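Local coordinates for protein malonyl CoA-ACP transacylase (Xanthomonas oryzae pv. oryzae, PDB 3K89) that probably transfers the malonyl group from malonyl-CoA to the holo acyl carrier protein, the step that supplies malonyl-ACP for fatty acid synthesis, at residues E3-F8 and I271-E276; L21-E26 and A300-Y305; P29-T34 and G72-R77; Q121-A126 and V198-H203; G154-V159 and G172-A177. One frame throughout, in Å; residues are numbered along the deposited sequence.

Contact 1 (E3-F8 and I271-E276); sequences ESTLAF and ITRIAE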
# COMPACT_ATOMS: atom_id res chain seq x y z
N GLU A 3 -5.61 3.65 21.95
CA GLU A 3 -5.91 5.07 21.78
C GLU A 3 -6.95 5.26 20.69
O GLU A 3 -6.66 5.01 19.51
CB GLU A 3 -4.63 5.87 21.48
CG GLU A 3 -4.86 7.36 21.21
CD GLU A 3 -5.71 8.02 22.29
OE1 GLU A 3 -5.38 7.88 23.48
OE2 GLU A 3 -6.72 8.67 21.93
N SER A 4 -8.14 5.72 21.08
CA SER A 4 -9.29 5.80 20.18
C SER A 4 -9.16 6.82 19.05
O SER A 4 -9.87 6.73 18.04
CB SER A 4 -10.59 6.05 20.98
OG SER A 4 -10.69 7.39 21.42
N THR A 5 -8.23 7.78 19.20
CA THR A 5 -8.03 8.80 18.17
C THR A 5 -6.88 8.50 17.21
O THR A 5 -6.64 9.29 16.30
CB THR A 5 -7.80 10.22 18.77
OG1 THR A 5 -6.57 10.26 19.51
CG2 THR A 5 -8.98 10.62 19.67
N LEU A 6 -6.18 7.39 17.41
CA LEU A 6 -4.97 7.09 16.63
C LEU A 6 -5.17 5.95 15.62
O LEU A 6 -5.69 4.92 15.98
CB LEU A 6 -3.81 6.74 17.57
CG LEU A 6 -2.45 6.30 17.00
CD1 LEU A 6 -1.71 7.43 16.28
CD2 LEU A 6 -1.59 5.77 18.12
N ALA A 7 -4.76 6.15 14.37
CA ALA A 7 -4.70 5.04 13.41
C ALA A 7 -3.27 4.92 12.89
O ALA A 7 -2.50 5.88 12.91
CB ALA A 7 -5.66 5.25 12.25
N PHE A 8 -2.92 3.72 12.42
CA PHE A 8 -1.65 3.50 11.71
C PHE A 8 -2.00 3.13 10.28
O PHE A 8 -2.97 2.39 10.05
CB PHE A 8 -0.86 2.35 12.34
CG PHE A 8 0.12 2.78 13.38
CD1 PHE A 8 -0.22 3.74 14.34
CD2 PHE A 8 1.38 2.19 13.45
CE1 PHE A 8 0.70 4.12 15.32
CE2 PHE A 8 2.31 2.56 14.42
CZ PHE A 8 1.96 3.53 15.36
N ILE A 271 -10.85 9.14 14.36
CA ILE A 271 -9.41 9.28 14.21
C ILE A 271 -9.00 10.73 13.91
O ILE A 271 -9.56 11.36 13.01
CB ILE A 271 -8.88 8.34 13.09
CG1 ILE A 271 -9.23 6.87 13.42
CG2 ILE A 271 -7.38 8.53 12.88
CD1 ILE A 271 -8.64 6.37 14.73
N THR A 272 -8.02 11.23 14.67
CA THR A 272 -7.45 12.58 14.50
C THR A 272 -5.93 12.53 14.30
O THR A 272 -5.32 13.54 13.92
CB THR A 272 -7.73 13.48 15.73
OG1 THR A 272 -7.04 12.97 16.87
CG2 THR A 272 -9.22 13.55 16.03
N ARG A 273 -5.32 11.38 14.57
CA ARG A 273 -3.87 11.22 14.48
C ARG A 273 -3.58 9.97 13.68
O ARG A 273 -4.14 8.93 13.96
CB ARG A 273 -3.25 11.07 15.87
CG ARG A 273 -3.48 12.22 16.85
CD ARG A 273 -3.12 11.78 18.26
NE ARG A 273 -2.89 12.90 19.16
CZ ARG A 273 -2.48 12.79 20.43
NH1 ARG A 273 -2.25 11.59 20.96
NH2 ARG A 273 -2.30 13.88 21.17
N ILE A 274 -2.69 10.08 12.69
CA ILE A 274 -2.34 8.92 11.86
C ILE A 274 -0.84 8.81 11.72
O ILE A 274 -0.16 9.75 11.27
CB ILE A 274 -3.02 8.98 10.46
CG1 ILE A 274 -4.55 9.10 10.59
CG2 ILE A 274 -2.66 7.74 9.63
CD1 ILE A 274 -5.29 9.25 9.27
N ALA A 275 -0.30 7.66 12.09
CA ALA A 275 1.12 7.40 11.86
C ALA A 275 1.30 6.63 10.57
O ALA A 275 0.59 5.65 10.33
CB ALA A 275 1.71 6.61 13.00
N GLU A 276 2.27 7.05 9.75
CA GLU A 276 2.66 6.26 8.59
C GLU A 276 3.77 5.31 9.03
O GLU A 276 4.92 5.72 9.28
CB GLU A 276 3.10 7.18 7.43
CG GLU A 276 3.44 6.40 6.15
CD GLU A 276 3.51 7.27 4.90
OE1 GLU A 276 3.52 8.51 5.04
OE2 GLU A 276 3.50 6.71 3.79
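The carbonyl oxygen of Thr-5 is gripped by two successive amides of the other chain segment, Thr-272 N at 2.9 Å and Arg-273 N at 3.0 Å. Arg-273 N lies nearly along the C=O axis, whereas Thr-272 N comes in at a C=O...N angle of 139° and is tilted from the carbonyl plane. From here the two strands run parallel: Ala-7 N donates to Arg-273 O, and Ala-275 N to Ala-7 O. CA-H...O contacts fill in the ladder, among them Ile-274 CA to Ala-7 O at 3.2 Å. On one face of the sheet Ala-275 CB sits over the ring of Phe-8, 3.8 Å from its centroid and shifted toward the CD1-CE1 rim, a CH-pi contact. Trp-79 meets the same ring edge-to-face. Leu-6 holds CG anti to the backbone N (chi1 176°), and its CD1 reaches Arg-273 CB at 4.0 Å. The other face carries Ala-7 CB, which touches Ile-271 CG2 at 3.8 Å, and Leu-266 of helix 259-268 covers both residues. Beside the Thr-5 carbonyl, Thr-272 OG1 comes within 3.4 Å of Thr-5 CB. The type I turn from Glu-3 to Leu-6 is fastened by Glu-3 OE2, which Thr-5 N and Thr-5 OG1 reach from opposite faces of the carboxylate plane. Strands 6-10 and 273-276 are thus adjacent inner strands of the parallel sheet of the acyltransferase alpha/beta core.

Contact 2 (L21-E26 and A300-Y305); sequences LAELSE and ATPADY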
# COMPACT_ATOMS: atom_id res chain seq x y z
N LEU A 21 15.00 2.60 6.12
CA LEU A 21 15.13 2.17 7.53
C LEU A 21 16.57 1.96 8.02
O LEU A 21 16.78 1.47 9.14
CB LEU A 21 14.28 0.91 7.80
CG LEU A 21 12.77 0.97 7.51
CD1 LEU A 21 12.12 -0.25 8.16
CD2 LEU A 21 12.08 2.24 7.97
N ALA A 22 17.55 2.38 7.23
CA ALA A 22 18.95 2.15 7.62
C ALA A 22 19.24 2.79 8.98
O ALA A 22 19.88 2.17 9.84
CB ALA A 22 19.91 2.68 6.56
N GLU A 23 18.77 4.03 9.16
CA GLU A 23 19.15 4.79 10.33
C GLU A 23 18.44 4.30 11.58
O GLU A 23 19.04 4.24 12.66
CB GLU A 23 18.92 6.29 10.10
CG GLU A 23 19.89 6.83 9.04
CD GLU A 23 19.45 8.15 8.45
OE1 GLU A 23 18.24 8.31 8.13
OE2 GLU A 23 20.34 9.01 8.28
N LEU A 24 17.17 3.92 11.43
CA LEU A 24 16.48 3.28 12.54
C LEU A 24 17.11 1.95 12.92
O LEU A 24 17.18 1.62 14.11
CB LEU A 24 14.99 3.09 12.23
CG LEU A 24 14.14 4.34 12.44
CD1 LEU A 24 12.75 4.10 11.83
CD2 LEU A 24 14.06 4.76 13.92
N SER A 25 17.54 1.18 11.93
CA SER A 25 18.16 -0.13 12.18
C SER A 25 19.43 0.00 13.03
O SER A 25 19.68 -0.81 13.90
CB SER A 25 18.48 -0.82 10.86
OG SER A 25 19.12 -2.08 11.06
N GLU A 26 20.21 1.05 12.77
CA GLU A 26 21.42 1.30 13.56
C GLU A 26 21.12 1.47 15.05
O GLU A 26 21.94 1.11 15.91
CB GLU A 26 22.12 2.54 13.03
CG GLU A 26 22.83 2.29 11.73
CD GLU A 26 23.68 3.46 11.29
OE1 GLU A 26 23.71 4.49 12.01
OE2 GLU A 26 24.32 3.35 10.22
N ALA A 300 9.35 6.85 9.42
CA ALA A 300 10.42 6.20 8.64
C ALA A 300 11.86 6.45 9.10
O ALA A 300 12.76 5.73 8.69
CB ALA A 300 10.28 6.56 7.15
N THR A 301 12.08 7.48 9.91
CA THR A 301 13.43 7.97 10.21
C THR A 301 13.54 8.26 11.70
O THR A 301 12.52 8.52 12.35
CB THR A 301 13.71 9.29 9.48
OG1 THR A 301 12.82 10.28 9.98
CG2 THR A 301 13.52 9.17 7.97
N PRO A 302 14.78 8.27 12.24
CA PRO A 302 14.94 8.53 13.68
C PRO A 302 14.24 9.80 14.17
O PRO A 302 13.53 9.77 15.19
CB PRO A 302 16.45 8.62 13.84
CG PRO A 302 16.96 7.66 12.81
CD PRO A 302 16.05 7.88 11.62
N ALA A 303 14.38 10.91 13.45
CA ALA A 303 13.78 12.15 13.94
C ALA A 303 12.26 12.16 13.86
O ALA A 303 11.59 12.71 14.74
CB ALA A 303 14.37 13.36 13.19
N ASP A 304 11.70 11.57 12.80
CA ASP A 304 10.24 11.56 12.67
C ASP A 304 9.63 10.58 13.67
O ASP A 304 8.61 10.87 14.29
CB ASP A 304 9.85 11.18 11.24
CG ASP A 304 10.19 12.26 10.24
OD1 ASP A 304 10.07 13.46 10.56
OD2 ASP A 304 10.60 11.91 9.10
N TYR A 305 10.28 9.43 13.82
CA TYR A 305 9.88 8.44 14.82
C TYR A 305 9.88 9.04 16.23
O TYR A 305 8.87 8.96 16.95
CB TYR A 305 10.76 7.19 14.73
CG TYR A 305 10.39 6.16 15.75
CD1 TYR A 305 9.38 5.23 15.50
CD2 TYR A 305 11.01 6.15 16.99
CE1 TYR A 305 9.02 4.31 16.47
CE2 TYR A 305 10.65 5.22 17.96
CZ TYR A 305 9.66 4.31 17.69
OH TYR A 305 9.29 3.39 18.65
O HOH W 1 13.70 5.11 5.95
O HOH W 2 15.41 5.03 9.23
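Ala-300 faces Leu-21 and Leu-24 through its carbonyl oxygen, where the starts of two helices, 22-27 and 302-311, come together on the alpha/beta core. No direct hydrogen bond joins the segments; two waters do. One accepts from Leu-21 N and donates to Ala-300 O, and the second, 3.0 Å from Leu-24 N, donates to Ala-300 O at 2.8 Å. Leu-24 holds CG anti to its carbonyl carbon (chi1 -81°), on the side of the second segment, and its CD1 lies 3.5 Å from Ala-300 O, so this carbonyl has a methyl beside its two water donors. Thr-301 is the N-cap of the second helix: its OG1 takes a weak bond from Asp-304 N and donates to Asp-304 OD2, reaching that oxygen from above the carboxylate plane. Pro-302 opens the helix and carries the apolar contact. Its CG and CD meet Glu-23 CB, the two side chains crossing at about a right angle, while its CA and N lie against Leu-24 CD2. One helical turn on, Tyr-305 points its CB toward the first helix, and its OH bonds to Gln-82 OE1. Leu-78 of helix 61-81 touches both Tyr-305 and Leu-24. Across the two segments, Leu-24 CD2 stands 4.2 Å from Tyr-305 CB.

Contact 3 (P29-T34 and G72-R77); sequences PQIRET and GVAVWR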
# COMPACT_ATOMS: atom_id res chain seq x y z
N PRO A 29 18.17 -3.16 17.08
CA PRO A 29 18.46 -4.49 16.53
C PRO A 29 17.21 -5.24 16.07
O PRO A 29 17.30 -6.08 15.17
CB PRO A 29 19.15 -5.21 17.70
CG PRO A 29 19.72 -4.10 18.55
CD PRO A 29 18.71 -2.99 18.45
N GLN A 30 16.05 -4.96 16.68
CA GLN A 30 14.80 -5.62 16.28
C GLN A 30 14.54 -5.47 14.76
O GLN A 30 14.00 -6.38 14.15
CB GLN A 30 13.59 -5.14 17.12
CG GLN A 30 12.18 -5.57 16.59
CD GLN A 30 11.57 -4.54 15.61
OE1 GLN A 30 11.35 -3.39 15.97
NE2 GLN A 30 11.30 -4.96 14.40
N ILE A 31 14.94 -4.36 14.15
CA ILE A 31 14.63 -4.13 12.74
C ILE A 31 15.17 -5.22 11.80
O ILE A 31 14.42 -5.85 11.05
CB ILE A 31 15.00 -2.71 12.27
CG1 ILE A 31 14.15 -1.70 13.07
CG2 ILE A 31 14.74 -2.57 10.75
CD1 ILE A 31 14.39 -0.28 12.72
N ARG A 32 16.47 -5.47 11.85
CA ARG A 32 17.04 -6.51 10.99
C ARG A 32 16.54 -7.92 11.37
O ARG A 32 16.47 -8.81 10.51
CB ARG A 32 18.57 -6.46 11.03
CG ARG A 32 19.11 -5.33 10.16
CD ARG A 32 20.59 -5.12 10.38
NE ARG A 32 21.37 -6.15 9.70
CZ ARG A 32 22.70 -6.13 9.61
NH1 ARG A 32 23.39 -5.14 10.15
NH2 ARG A 32 23.33 -7.11 8.97
N GLU A 33 16.19 -8.12 12.64
CA GLU A 33 15.62 -9.39 13.07
C GLU A 33 14.26 -9.62 12.39
O GLU A 33 13.96 -10.74 11.94
CB GLU A 33 15.48 -9.44 14.59
CG GLU A 33 16.82 -9.51 15.30
CD GLU A 33 16.71 -9.31 16.80
OE1 GLU A 33 15.58 -9.08 17.31
OE2 GLU A 33 17.76 -9.36 17.47
N THR A 34 13.45 -8.56 12.31
CA THR A 34 12.16 -8.62 11.63
C THR A 34 12.33 -8.90 10.14
O THR A 34 11.59 -9.72 9.58
CB THR A 34 11.37 -7.32 11.88
OG1 THR A 34 11.11 -7.27 13.28
CG2 THR A 34 10.05 -7.31 11.14
N GLY A 72 7.31 -2.24 7.08
CA GLY A 72 6.19 -1.73 7.89
C GLY A 72 6.05 -2.48 9.20
O GLY A 72 5.79 -1.88 10.26
N VAL A 73 6.17 -3.81 9.14
CA VAL A 73 6.10 -4.61 10.34
C VAL A 73 7.28 -4.29 11.27
O VAL A 73 7.10 -4.28 12.50
CB VAL A 73 5.96 -6.12 10.02
CG1 VAL A 73 5.99 -6.96 11.30
CG2 VAL A 73 4.64 -6.37 9.28
N ALA A 74 8.47 -4.03 10.72
CA ALA A 74 9.62 -3.65 11.58
C ALA A 74 9.33 -2.38 12.39
O ALA A 74 9.58 -2.33 13.60
CB ALA A 74 10.91 -3.49 10.77
N VAL A 75 8.79 -1.36 11.73
CA VAL A 75 8.47 -0.11 12.44
C VAL A 75 7.32 -0.35 13.44
O VAL A 75 7.33 0.20 14.55
CB VAL A 75 8.16 1.04 11.46
CG1 VAL A 75 7.86 2.34 12.26
CG2 VAL A 75 9.37 1.24 10.51
N TRP A 76 6.34 -1.18 13.06
CA TRP A 76 5.23 -1.54 13.95
C TRP A 76 5.75 -2.16 15.24
O TRP A 76 5.34 -1.78 16.34
CB TRP A 76 4.31 -2.55 13.24
CG TRP A 76 3.26 -3.16 14.15
CD1 TRP A 76 3.22 -4.44 14.64
CD2 TRP A 76 2.10 -2.49 14.66
NE1 TRP A 76 2.09 -4.61 15.42
CE2 TRP A 76 1.39 -3.44 15.45
CE3 TRP A 76 1.58 -1.20 14.52
CZ2 TRP A 76 0.21 -3.12 16.10
CZ3 TRP A 76 0.39 -0.89 15.17
CH2 TRP A 76 -0.28 -1.85 15.95
N ARG A 77 6.67 -3.11 15.11
CA ARG A 77 7.21 -3.82 16.28
C ARG A 77 8.02 -2.89 17.17
O ARG A 77 7.97 -3.00 18.40
CB ARG A 77 8.02 -5.04 15.85
CG ARG A 77 7.12 -6.15 15.30
CD ARG A 77 7.94 -7.32 14.81
NE ARG A 77 7.09 -8.47 14.44
CZ ARG A 77 7.59 -9.65 14.05
NH1 ARG A 77 8.91 -9.82 13.94
NH2 ARG A 77 6.77 -10.65 13.72
O HOH W 3 11.47 -9.21 15.25
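Helix segments 30-34 and 72-77 meet at Ile-31 and Ala-74, their axes 8.8 Å apart at closest and their directions 141° apart, so the helices run closer to antiparallel than to parallel. The small side chain of Ala-74 lies at the middle of the crossing. Its CB is touched by Ile-31 CG2 and by Thr-34 CG2, each at 3.9 Å. With CG2 anti to the backbone N (chi1 -64° for OG1), Thr-34 lays this methyl against Ala-74 N and CA, 3.7 Å from each; Thr-34 CG2 is also 4.1 Å from Val-73 CG1. Gln-30, bent at chi2, brings its amide group across the base of Arg-77, where Gln-30 CD lies 3.6 Å from Arg-77 CB; the amide and guanidinium planes stand 70° apart. The extended Arg-77 chain then crosses Thr-34 obliquely, with Thr-34 OG1 at the guanidinium edge. A water lies 2.8 Å from Thr-34 OG1 and accepts a weak bond from Arg-77 NH1. The charge of Arg-77 is met by a salt bridge from NH1 to Glu-37 OE1, one turn further along helix 30-42. The contact is therefore apolar around Ala-74 and polar at its Thr-34/Arg-77 end, where Glu-37, beyond the two segments, adds a charged tie between the same helices.

Contact 4 (Q121-A126 and V198-H203); sequences QFMQAA and VSVPSH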
# COMPACT_ATOMS: atom_id res chain seq x y z
N GLN A 121 4.32 -11.91 -7.83
CA GLN A 121 4.56 -12.84 -8.95
C GLN A 121 3.34 -12.99 -9.85
O GLN A 121 3.45 -12.95 -11.09
CB GLN A 121 5.02 -14.21 -8.43
CG GLN A 121 6.45 -14.18 -7.91
CD GLN A 121 6.90 -15.51 -7.27
OE1 GLN A 121 6.10 -16.41 -7.02
NE2 GLN A 121 8.21 -15.62 -7.01
N PHE A 122 2.17 -13.17 -9.25
CA PHE A 122 0.95 -13.36 -10.02
C PHE A 122 0.66 -12.10 -10.82
O PHE A 122 0.26 -12.19 -11.98
CB PHE A 122 -0.26 -13.69 -9.14
CG PHE A 122 -0.11 -14.95 -8.31
CD1 PHE A 122 0.64 -16.03 -8.77
CD2 PHE A 122 -0.77 -15.06 -7.09
CE1 PHE A 122 0.75 -17.20 -7.99
CE2 PHE A 122 -0.67 -16.22 -6.31
CZ PHE A 122 0.09 -17.28 -6.76
N MET A 123 0.83 -10.94 -10.18
CA MET A 123 0.58 -9.65 -10.83
C MET A 123 1.51 -9.45 -12.02
O MET A 123 1.07 -9.01 -13.09
CB MET A 123 0.75 -8.51 -9.84
CG MET A 123 -0.35 -8.48 -8.77
SD MET A 123 0.07 -7.42 -7.37
CE MET A 123 -0.40 -5.82 -8.00
N GLN A 124 2.79 -9.76 -11.83
CA GLN A 124 3.78 -9.56 -12.87
C GLN A 124 3.51 -10.45 -14.08
O GLN A 124 3.68 -10.01 -15.22
CB GLN A 124 5.19 -9.80 -12.32
CG GLN A 124 6.30 -9.34 -13.26
CD GLN A 124 6.47 -7.83 -13.26
OE1 GLN A 124 6.90 -7.24 -12.26
NE2 GLN A 124 6.14 -7.20 -14.39
N ALA A 125 3.09 -11.68 -13.81
CA ALA A 125 2.82 -12.67 -14.86
C ALA A 125 1.58 -12.31 -15.66
O ALA A 125 1.45 -12.70 -16.83
CB ALA A 125 2.68 -14.05 -14.26
N ALA A 126 0.67 -11.57 -15.03
CA ALA A 126 -0.56 -11.14 -15.66
C ALA A 126 -0.27 -10.07 -16.71
O ALA A 126 -1.00 -9.96 -17.69
CB ALA A 126 -1.54 -10.61 -14.63
N VAL A 198 6.43 1.81 -12.80
CA VAL A 198 5.88 0.46 -12.62
C VAL A 198 5.42 -0.20 -13.92
O VAL A 198 4.81 0.44 -14.78
CB VAL A 198 4.67 0.45 -11.64
CG1 VAL A 198 5.14 0.63 -10.22
CG2 VAL A 198 3.65 1.52 -12.01
N SER A 199 5.71 -1.49 -14.07
CA SER A 199 5.25 -2.22 -15.25
C SER A 199 3.90 -2.89 -15.02
O SER A 199 3.28 -3.40 -15.97
CB SER A 199 6.30 -3.24 -15.72
OG SER A 199 6.60 -4.20 -14.72
N VAL A 200 3.43 -2.87 -13.78
CA VAL A 200 2.30 -3.70 -13.42
C VAL A 200 1.06 -2.84 -13.24
O VAL A 200 1.06 -1.95 -12.39
CB VAL A 200 2.58 -4.46 -12.11
CG1 VAL A 200 1.37 -5.29 -11.73
CG2 VAL A 200 3.82 -5.34 -12.28
N PRO A 201 0.00 -3.12 -14.03
CA PRO A 201 -1.26 -2.37 -13.94
C PRO A 201 -2.14 -2.95 -12.83
O PRO A 201 -3.18 -3.57 -13.09
CB PRO A 201 -1.89 -2.56 -15.32
CG PRO A 201 -1.42 -3.88 -15.75
CD PRO A 201 -0.05 -4.10 -15.14
N SER A 202 -1.70 -2.74 -11.59
CA SER A 202 -2.50 -3.17 -10.44
C SER A 202 -3.83 -2.43 -10.38
O SER A 202 -3.97 -1.32 -10.90
CB SER A 202 -1.73 -2.95 -9.13
OG SER A 202 -1.29 -1.61 -9.01
N HIS A 203 -4.81 -3.08 -9.73
CA HIS A 203 -6.11 -2.45 -9.47
C HIS A 203 -6.84 -2.10 -10.76
O HIS A 203 -7.58 -1.12 -10.82
CB HIS A 203 -5.94 -1.26 -8.51
CG HIS A 203 -5.17 -1.64 -7.29
ND1 HIS A 203 -5.69 -2.53 -6.36
CD2 HIS A 203 -3.92 -1.34 -6.87
CE1 HIS A 203 -4.78 -2.75 -5.43
NE2 HIS A 203 -3.70 -2.05 -5.72
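With CG anti to the backbone N (chi1 -168°) and a bend at chi2 (76°), Gln-124 swings its amide off the flank of its helix and up to Ser-199 and Val-200. The resulting hydrogen bond, Gln-124 NE2 to Ser-199 OG at 3.1 Å, is almost straight (N-H...O 174°) and lies in the amide plane. Val-200 CG2 packs against the same amide, 3.6 Å from both Gln-124 OE1 and NE2, and Thr-61 at the start of helix 61-81 touches Gln-124 and Val-200 alike. The segment 198-203 is the loop that leads to His-203, which is predicted to be catalytic; its ND1 bonds to Gln-252 O and its NE2 to Ser-94 OG, also predicted to be in the active site and probably the nucleophile, in a sequence that fits the nucleophile elbow of this family. An inverse gamma turn centred on Pro-201 bends the loop two residues before that histidine. On the other side of Val-200, its CG1 meets Met-123 CB at 3.8 Å, the two side chains crossing at about a right angle. The Met-123 chain bends at chi3, and its terminal CE presses on Ser-202 CB at 3.4 Å, a tighter approach than carbons usually make.

Contact 5 (G154-V159 and G172-A177); sequences GSQVVV and GGDAAA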
# COMPACT_ATOMS: atom_id res chain seq x y z
N GLY A 154 -11.43 1.94 -25.89
CA GLY A 154 -11.65 1.12 -27.08
C GLY A 154 -11.89 -0.32 -26.69
O GLY A 154 -12.78 -0.61 -25.87
N SER A 155 -11.07 -1.21 -27.25
CA SER A 155 -11.13 -2.65 -27.00
C SER A 155 -10.15 -3.08 -25.92
O SER A 155 -9.97 -4.28 -25.67
CB SER A 155 -10.84 -3.43 -28.27
OG SER A 155 -11.86 -3.21 -29.23
N GLN A 156 -9.49 -2.11 -25.30
CA GLN A 156 -8.49 -2.39 -24.28
C GLN A 156 -8.98 -1.88 -22.93
O GLN A 156 -10.14 -1.49 -22.80
CB GLN A 156 -7.14 -1.76 -24.67
CG GLN A 156 -6.53 -2.42 -25.91
CD GLN A 156 -5.26 -1.72 -26.35
OE1 GLN A 156 -5.25 -0.52 -26.57
NE2 GLN A 156 -4.18 -2.48 -26.49
N VAL A 157 -8.10 -1.88 -21.93
CA VAL A 157 -8.49 -1.51 -20.57
C VAL A 157 -7.72 -0.28 -20.11
O VAL A 157 -6.49 -0.24 -20.16
CB VAL A 157 -8.26 -2.69 -19.58
CG1 VAL A 157 -8.41 -2.21 -18.11
CG2 VAL A 157 -9.23 -3.84 -19.89
N VAL A 158 -8.45 0.75 -19.68
CA VAL A 158 -7.86 1.85 -18.92
C VAL A 158 -8.90 2.34 -17.94
O VAL A 158 -10.01 2.71 -18.32
CB VAL A 158 -7.27 2.99 -19.81
CG1 VAL A 158 -8.32 3.57 -20.77
CG2 VAL A 158 -6.63 4.10 -18.95
N VAL A 159 -8.54 2.32 -16.66
CA VAL A 159 -9.49 2.61 -15.59
C VAL A 159 -8.77 3.33 -14.46
O VAL A 159 -7.55 3.25 -14.34
CB VAL A 159 -10.12 1.28 -15.01
CG1 VAL A 159 -11.02 0.55 -16.01
CG2 VAL A 159 -9.05 0.34 -14.42
N GLY A 172 -4.69 3.10 -14.82
CA GLY A 172 -3.89 1.97 -15.24
C GLY A 172 -4.60 1.06 -16.21
O GLY A 172 -5.81 1.13 -16.37
N GLY A 173 -3.83 0.16 -16.82
CA GLY A 173 -4.39 -0.83 -17.72
C GLY A 173 -3.41 -1.15 -18.82
O GLY A 173 -2.19 -1.12 -18.61
N ASP A 174 -3.95 -1.46 -20.00
CA ASP A 174 -3.10 -1.64 -21.19
C ASP A 174 -2.31 -0.38 -21.49
O ASP A 174 -2.84 0.74 -21.43
CB ASP A 174 -3.96 -2.04 -22.40
CG ASP A 174 -4.57 -3.42 -22.25
OD1 ASP A 174 -3.82 -4.44 -22.31
OD2 ASP A 174 -5.80 -3.51 -22.08
N ALA A 175 -1.02 -0.55 -21.81
CA ALA A 175 -0.15 0.59 -22.05
C ALA A 175 -0.72 1.54 -23.11
O ALA A 175 -0.73 2.75 -22.90
CB ALA A 175 1.26 0.11 -22.47
N ALA A 176 -1.20 0.99 -24.22
CA ALA A 176 -1.69 1.82 -25.34
C ALA A 176 -2.90 2.63 -24.90
O ALA A 176 -3.04 3.78 -25.28
CB ALA A 176 -2.05 0.96 -26.54
N ALA A 177 -3.73 2.03 -24.05
CA ALA A 177 -4.94 2.70 -23.58
C ALA A 177 -4.64 3.80 -22.56
O ALA A 177 -5.29 4.85 -22.57
CB ALA A 177 -5.93 1.68 -23.01
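Val-159 and Gly-172 form an antiparallel hydrogen-bonded pair: Val-159 N donates to Gly-172 O at 3.0 Å, and Gly-172 N to Val-159 O at 2.9 Å. Val-158 and Gly-173 form the adjoining non-hydrogen-bonded pair, their CA atoms only 4.5 Å apart. Gly-173 brings its CA to 3.3 Å from Val-157 O, a CA-H...O contact. Beyond it Asp-174 N bonds to Val-157 O at 2.8 Å with a bent N-H...O angle of 133°.

The polar side-chain contact is made by Asp-174, the residue just before helix 175-187. Its CG is anti to the carbonyl carbon, beside the backbone N (chi1 -68°), which turns the carboxylate to the 154-159 segment. There Asp-174 OD2 accepts from Val-157 N at 2.8 Å through the anti lone pair. The Gln-156 amide lies stacked on this carboxylate, the planes 10° apart, with Gln-156 CB 3.4 Å from Asp-174 OD2; Gln-156 OE1 itself bonds to Arg-180 NH2 of that helix.

Among apolar contacts, Ala-177 CB rests on Val-158 CB at 3.7 Å, and helix 142-152 covers Val-158 through Cys-149 and Ala-152. Val-157 and Val-159 touch Pro-205, just past His-203.

Here strands 158-165 and 168-172 of the mixed sheet part where the chain leaves strand 168-172 and enters helix 175-187. The side chain of Asp-174 takes over the ladder where backbone pairing stops: the residue is at the N-cap position, but its carboxylate makes no capping bond, and OD2 is turned to Val-157 N instead.

Contacts 1, 2 and 3 belong to the larger alpha/beta part of the chain, contacts 4 and 5 to the part built on the mixed sheet. Contacts 1 and 3 are buried and meet where Phe-8 packs on Trp-76; the former is a parallel strand ladder, the latter a helix pair with apolar and charged sides. Contact 2, bridged by water, is partly buried, as are contacts 4 and 5; it shares the Leu-24/Ile-31 packing with contact 3. Helix 61-81 borders contacts 2 and 4 and forms half of contact 3. Contacts 4 and 5 touch through Pro-201 and Gly-173: one a single amide-to-hydroxyl hydrogen bond beside methyl contacts, the other antiparallel pairing, both near the predicted active-site histidine.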